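Side-chain contacts in amicyanin (PDB 1ID2), which carries electrons through a type 1 (blue) copper centre, probably accepting them from methylamine dehydrogenase as amicyanins do: residues A[25-29]-A[30-34]; A[94-97]-A[98-101]. All coordinates share one frame; numbering follows the deposited sequence.

Contact 1: residues A[25-29]-A[30-34]; sequences GIEKM and KYLTP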
loop_
_atom_site.group_PDB
_atom_site.type_symbol
_atom_site.label_atom_id
_atom_site.label_comp_id
_atom_site.label_asym_id
_atom_site.label_seq_id
_atom_site.Cartn_x
_atom_site.Cartn_y
_atom_site.Cartn_z
ATOM N N GLY A 25 5.906 4.759 -5.093
ATOM C CA GLY A 25 7.163 4.056 -5.270
ATOM C C GLY A 25 7.903 3.853 -3.971
ATOM O O GLY A 25 7.704 4.593 -2.997
ATOM N N ILE A 26 8.711 2.803 -3.936
ATOM C CA ILE A 26 9.513 2.508 -2.766
ATOM C C ILE A 26 10.990 2.425 -3.150
ATOM O O ILE A 26 11.391 1.519 -3.883
ATOM C CB ILE A 26 9.069 1.171 -2.100
ATOM C CG1 ILE A 26 7.536 1.130 -1.935
ATOM C CG2 ILE A 26 9.742 1.041 -0.745
ATOM C CD1 ILE A 26 6.962 -0.252 -1.633
ATOM N N GLU A 27 11.795 3.356 -2.637
ATOM C CA GLU A 27 13.227 3.372 -2.912
ATOM C C GLU A 27 13.942 3.831 -1.678
ATOM O O GLU A 27 13.478 4.730 -0.984
ATOM C CB GLU A 27 13.584 4.344 -4.038
ATOM C CG GLU A 27 13.830 3.736 -5.392
ATOM C CD GLU A 27 15.028 2.815 -5.435
ATOM O OE1 GLU A 27 16.171 3.289 -5.538
ATOM O OE2 GLU A 27 14.809 1.602 -5.515
ATOM N N LYS A 28 15.122 3.255 -1.475
ATOM C CA LYS A 28 16.039 3.617 -0.405
ATOM C C LYS A 28 15.377 3.724 0.969
ATOM O O LYS A 28 15.591 4.666 1.728
ATOM C CB LYS A 28 16.823 4.871 -0.812
ATOM C CG LYS A 28 17.284 4.840 -2.321
ATOM C CD LYS A 28 18.614 4.055 -2.648
ATOM C CE LYS A 28 18.630 2.582 -2.171
ATOM N NZ LYS A 28 18.106 1.518 -3.119
ATOM N N MET A 29 14.702 2.631 1.317
ATOM C CA MET A 29 14.033 2.452 2.588
ATOM C C MET A 29 13.011 3.545 2.876
ATOM O O MET A 29 12.707 3.803 4.041
ATOM C CB MET A 29 15.056 2.379 3.726
ATOM C CG MET A 29 16.170 1.378 3.494
ATOM S SD MET A 29 15.657 -0.317 3.412
ATOM C CE MET A 29 15.591 -0.794 5.142
ATOM N N LYS A 30 12.409 4.101 1.826
ATOM C CA LYS A 30 11.386 5.149 1.960
ATOM C C LYS A 30 10.220 4.810 1.046
ATOM O O LYS A 30 10.422 4.348 -0.074
ATOM C CB LYS A 30 11.922 6.503 1.489
ATOM C CG LYS A 30 12.882 7.212 2.416
ATOM C CD LYS A 30 13.719 8.241 1.650
ATOM C CE LYS A 30 12.888 9.414 1.145
ATOM N NZ LYS A 30 13.679 10.326 0.265
ATOM N N TYR A 31 9.022 5.184 1.467
ATOM C CA TYR A 31 7.901 5.313 0.552
ATOM C C TYR A 31 8.083 6.673 -0.040
ATOM O O TYR A 31 8.139 7.653 0.700
ATOM C CB TYR A 31 6.571 5.300 1.306
ATOM C CG TYR A 31 6.294 3.991 1.953
ATOM C CD1 TYR A 31 6.039 2.851 1.181
ATOM C CD2 TYR A 31 6.325 3.869 3.332
ATOM C CE1 TYR A 31 5.808 1.618 1.776
ATOM C CE2 TYR A 31 6.106 2.643 3.935
ATOM C CZ TYR A 31 5.841 1.526 3.169
ATOM O OH TYR A 31 5.534 0.350 3.823
ATOM N N LEU A 32 8.048 6.759 -1.363
ATOM C CA LEU A 32 8.464 7.982 -2.023
ATOM C C LEU A 32 7.366 9.034 -2.027
ATOM O O LEU A 32 7.644 10.223 -2.124
ATOM C CB LEU A 32 8.949 7.689 -3.447
ATOM C CG LEU A 32 10.255 6.885 -3.545
ATOM C CD1 LEU A 32 10.814 7.000 -4.963
ATOM C CD2 LEU A 32 11.271 7.376 -2.520
ATOM N N THR A 33 6.127 8.610 -1.822
ATOM C CA THR A 33 5.038 9.555 -1.694
ATOM C C THR A 33 4.382 9.249 -0.368
ATOM O O THR A 33 3.540 8.360 -0.278
ATOM C CB THR A 33 3.990 9.387 -2.816
ATOM O OG1 THR A 33 4.640 9.272 -4.088
ATOM C CG2 THR A 33 3.063 10.569 -2.832
ATOM N N PRO A 34 4.767 9.976 0.689
ATOM C CA PRO A 34 4.411 9.650 2.083
ATOM C C PRO A 34 2.951 9.958 2.444
ATOM O O PRO A 34 2.422 9.467 3.444
ATOM C CB PRO A 34 5.382 10.497 2.911
ATOM C CG PRO A 34 6.429 10.973 1.921
ATOM C CD PRO A 34 5.700 11.109 0.623
HETATM O O HOH W 1 5.542 7.569 -5.574
#

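Contact 2: residues A[94-97]-A[98-101]; sequences TPHP and FMRG. With CU (copper (II) ion), chain D.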
loop_
_atom_site.group_PDB
_atom_site.type_symbol
_atom_site.label_atom_id
_atom_site.label_comp_id
_atom_site.label_asym_id
_atom_site.label_seq_id
_atom_site.Cartn_x
_atom_site.Cartn_y
_atom_site.Cartn_z
ATOM N N THR A 94 6.351 -3.853 7.646
ATOM C CA THR A 94 6.358 -4.722 8.807
ATOM C C THR A 94 7.750 -4.947 9.395
ATOM O O THR A 94 7.943 -4.815 10.594
ATOM C CB THR A 94 5.708 -6.083 8.457
ATOM O OG1 THR A 94 4.324 -5.877 8.167
ATOM C CG2 THR A 94 5.837 -7.069 9.615
ATOM N N PRO A 95 8.741 -5.291 8.558
ATOM C CA PRO A 95 10.073 -5.484 9.129
ATOM C C PRO A 95 10.879 -4.180 9.326
ATOM O O PRO A 95 11.901 -4.169 10.022
ATOM C CB PRO A 95 10.729 -6.431 8.131
ATOM C CG PRO A 95 10.119 -6.020 6.834
ATOM C CD PRO A 95 8.682 -5.760 7.163
ATOM N N HIS A 96 10.359 -3.076 8.787
ATOM C CA HIS A 96 11.020 -1.771 8.824
ATOM C C HIS A 96 10.017 -0.715 9.256
ATOM O O HIS A 96 9.594 0.120 8.442
ATOM C CB HIS A 96 11.550 -1.417 7.426
ATOM C CG HIS A 96 12.316 -2.525 6.759
ATOM N ND1 HIS A 96 12.039 -2.913 5.466
ATOM C CD2 HIS A 96 13.268 -3.342 7.278
ATOM C CE1 HIS A 96 12.818 -3.951 5.231
ATOM N NE2 HIS A 96 13.576 -4.255 6.300
ATOM N N PRO A 97 9.590 -0.749 10.537
ATOM C CA PRO A 97 8.472 0.068 11.016
ATOM C C PRO A 97 8.769 1.574 11.039
ATOM O O PRO A 97 7.892 2.379 11.299
ATOM C CB PRO A 97 8.221 -0.462 12.426
ATOM C CG PRO A 97 9.163 -1.620 12.599
ATOM C CD PRO A 97 10.259 -1.424 11.659
ATOM N N PHE A 98 10.014 1.944 10.795
ATOM C CA PHE A 98 10.362 3.338 10.659
ATOM C C PHE A 98 9.900 3.853 9.316
ATOM O O PHE A 98 9.946 5.059 9.075
ATOM C CB PHE A 98 11.871 3.519 10.781
ATOM C CG PHE A 98 12.663 2.611 9.878
ATOM C CD1 PHE A 98 12.992 3.011 8.590
ATOM C CD2 PHE A 98 13.073 1.362 10.314
ATOM C CE1 PHE A 98 13.709 2.186 7.750
ATOM C CE2 PHE A 98 13.822 0.523 9.472
ATOM C CZ PHE A 98 14.136 0.940 8.195
ATOM N N MET A 99 9.647 2.931 8.384
ATOM C CA MET A 99 8.982 3.258 7.104
ATOM C C MET A 99 7.467 3.379 7.308
ATOM O O MET A 99 6.806 2.415 7.676
ATOM C CB MET A 99 9.238 2.175 6.045
ATOM C CG MET A 99 10.661 2.084 5.512
ATOM S SD MET A 99 10.822 0.711 4.337
ATOM C CE MET A 99 9.955 1.435 2.908
ATOM N N ARG A 100 6.934 4.562 7.038
ATOM C CA ARG A 100 5.544 4.876 7.300
ATOM C C ARG A 100 5.030 5.710 6.139
ATOM O O ARG A 100 5.779 6.485 5.548
ATOM C CB ARG A 100 5.433 5.723 8.560
ATOM C CG ARG A 100 5.878 5.048 9.807
ATOM C CD ARG A 100 6.032 6.061 10.897
ATOM N NE ARG A 100 6.988 5.586 11.885
ATOM C CZ ARG A 100 6.663 5.075 13.064
ATOM N NH1 ARG A 100 5.389 4.988 13.435
ATOM N NH2 ARG A 100 7.600 4.506 13.806
ATOM N N GLY A 101 3.724 5.669 5.920
ATOM C CA GLY A 101 3.109 6.611 4.995
ATOM C C GLY A 101 1.636 6.706 5.335
ATOM O O GLY A 101 1.151 6.003 6.244
HETATM CU CU CU D . 10.339 -2.131 4.298
#

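Contact 1: residues A[25-29]-A[30-34]
Glu27 and Lys30 join their backbones in a hydrogen-bonded antiparallel pair round a type I' turn, Glu27 N reaching Lys30 O at 3.1 Å and Lys30 N returning to Glu27 O at 3.1 Å. Lys28 and Met29, at the two corners, both take left-handed backbone angles. Beyond the next, non-hydrogen-bonded pair, Ile26 and Tyr31, Leu32 N gives Gly25 O a short bond of 2.7 Å. Ile26 and Tyr31 send their side chains inward from the same face, lying side by side: Ile26 CG1 touches Tyr31 CD1 at 3.9 Å, obliquely to the ring. With its CG1 branch anti to the carbonyl carbon (chi1 -48°), Ile26 offers this branch to the ring, while CG2 rests 3.4 Å from Lys30 O. A beta-branched, apolar residue suits both an extended backbone and a buried flank. Cutting it back to an alanine here would probably open a gap beside the tyrosine and leave its ring freer to shift. The phenol combines an apolar ring with a polar tip: Tyr31 OH is satisfied by Asn55 O, and the ring meets Tyr91 edge-to-face. Leu32, just past the second strand, turns back toward the first, with CG 3.5 Å from Gly25 O and CD1 3.9 Å from Glu27 CB. The ends of Lys28 and Glu27 lead away from the partner strand, and Lys28 NZ forms a salt bridge with Glu27 OE1 at 3.6 Å and a second one with Glu50. Two residues at the turn and a matching pair of mutual backbone bonds make this a tight two-residue beta hairpin, at the edge of the cupredoxin beta-sandwich with its tyrosine near the copper.

Contact 2: residues A[94-97]-A[98-101]
His96 and Met99 lie side by side and point the same way, at the copper. His96 ND1 binds the ion at 2.2 Å, whereas Met99 SD stands off at 2.9 Å, consistent with the long axial thioether of type 1 copper sites; His54 and Cys93 complete the set. The flexible methionine chain is bent at its last torsion (chi3 74°), which turns CE aside and leaves the sulfur facing the metal. Behind these ligands a type I turn from His96 to Met99 fixes their spacing: Met99 N donates to His96 O at 2.8 Å, with an N-H...O angle of 151°, coming from above the carbonyl plane. Pro97, whose ring restricts phi, is well matched to the first corner of such a turn. Phe98 follows at the second, and its ring swings back over the turn, with CZ 3.6 Å from His96 CB and the two ring planes at 42°; His96 O sits over one face of the phenyl. Pro95 CG covers a face of the imidazole, 3.7 Å above its plane. Further out, Pro97 O lies over one face of the Arg100 guanidinium, a polar contact without a hydrogen bond. The whole loop leaves strand 87-92 and enters strand 100-105, tied back by backbone hydrogen bonds between Met99 and Cys93 and between Gly101 and Tyr91.

How the contacts relate
From the N terminus the chain first meets contact 1, where the hairpin closes strand 22-27 onto strand 30-31 at the edge of the five-stranded sheet. It then runs through strands 35-38, 43-48 and 77-83, among others, before contact 2 turns the copper loop between strands 87-92 and 100-105 of the other sheet. The two are in series, neither nested nor crossed, yet they touch in space. Met29 O lies close to Met99 CG, Ile26 CG2 packs on Met99 CE at 3.7 Å, and Tyr31 CD2 comes within 3.5 Å of Arg100 O. The hairpin thus backs the axial methionine and joins the two sheets beside the metal.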